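Long-range contact in flocculation protein FLO11 (Saccharomyces cerevisiae, PDB 4UYS), which mediates homophilic cell-cell binding in yeast flocculation and plays a role in cell-substrate adhesion, invasive and pseudohyphal growth and biofilm formation: residues Phe20-Asp25 with His158-Phe163. Sequence-based numbering, arbitrary orientation.
Sequences FNWHMD and HSQTDF
Phe20 and Asp162 bring their CA atoms within 5.0 Å where the short helix carrying Trp22, His23 and Met24 lies against the irregular chain 158-163, and His23 passes Gln160 a little farther on. Trp22 and His158 stack face to face, the five-membered ring of the indole 3.8 Å between centroids from the imidazole and tilted by 10°. With Trp22 CG anti to the backbone N (chi1 177°), the indole reaches across to that ring, while Gln160 OE1 meets its edge at CZ3; Asp154 is hydrogen-bonded to His158 ND1. An alanine in place of Trp22 would probably leave one face of the His158 imidazole without its stacking partner. In this Flo11 domain the contact ties the helix to the loop leading from strand 143-147 to strand 166-169. His23 ND1 donates to Asp162 OD1 at 2.8 Å, nearly straight (165°): the oxygen lies in the imidazole plane, but the proton arrives from above the carboxylate plane. Asp162 OD2 accepts a hydrogen bond from the backbone N of Ser147, so both carboxylate oxygens are held. The backbone carbonyl of Gln160 lies over a face of the His23 ring. Met24 CG packs 3.3 Å from Asp162 OD1, and Phe20 turns its ring edge to Thr161 OG1, CE1 approaching to 3.5 Å.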
loop_
_atom_site.group_PDB
_atom_site.type_symbol
_atom_site.label_atom_id
_atom_site.label_comp_id
_atom_site.label_asym_id
_atom_site.label_seq_id
_atom_site.Cartn_x
_atom_site.Cartn_y
_atom_site.Cartn_z
ATOM N N PHE A 20 6.699 -12.220 3.095
ATOM C CA PHE A 20 5.856 -11.617 2.071
ATOM C C PHE A 20 6.353 -11.825 0.660
ATOM O O PHE A 20 5.646 -11.555 -0.284
ATOM C CB PHE A 20 5.650 -10.116 2.335
ATOM C CG PHE A 20 5.005 -9.837 3.658
ATOM C CD1 PHE A 20 3.619 -9.883 3.769
ATOM C CD2 PHE A 20 5.746 -9.564 4.787
ATOM C CE1 PHE A 20 3.022 -9.654 4.991
ATOM C CE2 PHE A 20 5.153 -9.340 6.018
ATOM C CZ PHE A 20 3.777 -9.380 6.108
ATOM N N ASN A 21 7.581 -12.284 0.512
ATOM C CA ASN A 21 8.120 -12.485 -0.833
ATOM C C ASN A 21 7.563 -13.666 -1.562
ATOM O O ASN A 21 7.491 -13.684 -2.771
ATOM C CB ASN A 21 9.626 -12.634 -0.746
ATOM C CG ASN A 21 10.296 -11.327 -0.479
ATOM O OD1 ASN A 21 9.769 -10.268 -0.851
ATOM N ND2 ASN A 21 11.446 -11.378 0.165
ATOM N N TRP A 22 7.201 -14.675 -0.809
ATOM C CA TRP A 22 6.773 -15.918 -1.404
ATOM C C TRP A 22 5.567 -15.713 -2.327
ATOM O O TRP A 22 5.495 -16.257 -3.410
ATOM C CB TRP A 22 6.506 -16.851 -0.240
ATOM C CG TRP A 22 5.988 -18.146 -0.611
ATOM C CD1 TRP A 22 6.711 -19.264 -0.890
ATOM C CD2 TRP A 22 4.621 -18.512 -0.686
ATOM N NE1 TRP A 22 5.869 -20.307 -1.171
ATOM C CE2 TRP A 22 4.577 -19.873 -1.052
ATOM C CE3 TRP A 22 3.424 -17.821 -0.491
ATOM C CZ2 TRP A 22 3.379 -20.554 -1.235
ATOM C CZ3 TRP A 22 2.229 -18.494 -0.673
ATOM C CH2 TRP A 22 2.217 -19.852 -1.038
ATOM N N HIS A 23 4.666 -14.853 -1.915
ATOM C CA HIS A 23 3.486 -14.643 -2.674
ATOM C C HIS A 23 3.747 -14.000 -4.059
ATOM O O HIS A 23 3.169 -14.358 -5.059
ATOM C CB HIS A 23 2.558 -13.841 -1.781
ATOM C CG HIS A 23 1.164 -13.883 -2.227
ATOM N ND1 HIS A 23 0.556 -12.806 -2.819
ATOM C CD2 HIS A 23 0.274 -14.896 -2.237
ATOM C CE1 HIS A 23 -0.674 -13.141 -3.157
ATOM N NE2 HIS A 23 -0.871 -14.402 -2.810
ATOM N N MET A 24 4.633 -13.015 -4.103
ATOM C CA MET A 24 5.118 -12.441 -5.350
ATOM C C MET A 24 5.975 -13.400 -6.168
ATOM O O MET A 24 5.757 -13.522 -7.362
ATOM C CB MET A 24 5.878 -11.142 -5.040
ATOM C CG MET A 24 4.904 -10.034 -4.623
ATOM S SD MET A 24 5.644 -8.521 -3.948
ATOM C CE MET A 24 6.228 -9.107 -2.369
ATOM N N ASP A 25 6.925 -14.062 -5.527
ATOM C CA ASP A 25 7.785 -15.003 -6.219
ATOM C C ASP A 25 6.952 -16.069 -6.939
ATOM O O ASP A 25 7.215 -16.402 -8.084
ATOM C CB ASP A 25 8.741 -15.658 -5.240
ATOM C CG ASP A 25 9.815 -14.718 -4.710
ATOM O OD1 ASP A 25 10.021 -13.585 -5.217
ATOM O OD2 ASP A 25 10.439 -15.090 -3.705
ATOM N N HIS A 158 4.478 -18.153 5.524
ATOM C CA HIS A 158 4.394 -17.357 4.295
ATOM C C HIS A 158 3.084 -16.590 4.314
ATOM O O HIS A 158 2.022 -17.154 4.513
ATOM C CB HIS A 158 4.385 -18.190 3.015
ATOM C CG HIS A 158 5.488 -19.150 2.892
ATOM N ND1 HIS A 158 5.222 -20.489 2.784
ATOM C CD2 HIS A 158 6.832 -19.005 2.839
ATOM C CE1 HIS A 158 6.355 -21.125 2.664
ATOM N NE2 HIS A 158 7.350 -20.264 2.714
ATOM N N SER A 159 3.114 -15.288 4.044
ATOM C CA SER A 159 1.885 -14.577 3.877
ATOM C C SER A 159 1.242 -14.893 2.551
ATOM O O SER A 159 1.939 -15.200 1.577
ATOM C CB SER A 159 2.096 -13.059 3.914
ATOM O OG SER A 159 0.853 -12.446 4.068
ATOM N N GLN A 160 -0.081 -14.844 2.486
ATOM C CA GLN A 160 -0.781 -14.820 1.232
ATOM C C GLN A 160 -1.059 -13.402 0.747
ATOM O O GLN A 160 -1.650 -13.225 -0.304
ATOM C CB GLN A 160 -2.090 -15.585 1.327
ATOM C CG GLN A 160 -1.996 -16.988 1.833
ATOM C CD GLN A 160 -1.422 -17.934 0.821
ATOM O OE1 GLN A 160 -1.092 -17.574 -0.321
ATOM N NE2 GLN A 160 -1.281 -19.181 1.239
ATOM N N THR A 161 -0.643 -12.431 1.530
ATOM C CA THR A 161 -0.560 -11.037 1.116
ATOM C C THR A 161 0.863 -10.682 0.728
ATOM O O THR A 161 1.795 -11.470 0.984
ATOM C CB THR A 161 -1.025 -10.044 2.200
ATOM O OG1 THR A 161 -0.028 -10.051 3.237
ATOM C CG2 THR A 161 -2.351 -10.443 2.790
ATOM N N ASP A 162 1.008 -9.507 0.104
ATOM C CA ASP A 162 2.304 -9.037 -0.373
ATOM C C ASP A 162 3.003 -8.064 0.524
ATOM O O ASP A 162 4.205 -7.867 0.375
ATOM C CB ASP A 162 2.134 -8.482 -1.772
ATOM C CG ASP A 162 1.408 -9.452 -2.644
ATOM O OD1 ASP A 162 2.036 -10.490 -2.958
ATOM O OD2 ASP A 162 0.212 -9.231 -2.972
ATOM N N PHE A 163 2.233 -7.398 1.398
ATOM C CA PHE A 163 2.721 -6.344 2.262
ATOM C C PHE A 163 2.111 -6.536 3.633
ATOM O O PHE A 163 0.992 -7.036 3.738
ATOM C CB PHE A 163 2.234 -4.976 1.766
ATOM C CG PHE A 163 2.604 -4.614 0.357
ATOM C CD1 PHE A 163 3.901 -4.652 -0.128
ATOM C CD2 PHE A 163 1.621 -4.063 -0.473
ATOM C CE1 PHE A 163 4.196 -4.227 -1.396
ATOM C CE2 PHE A 163 1.918 -3.612 -1.745
ATOM C CZ PHE A 163 3.210 -3.674 -2.185
#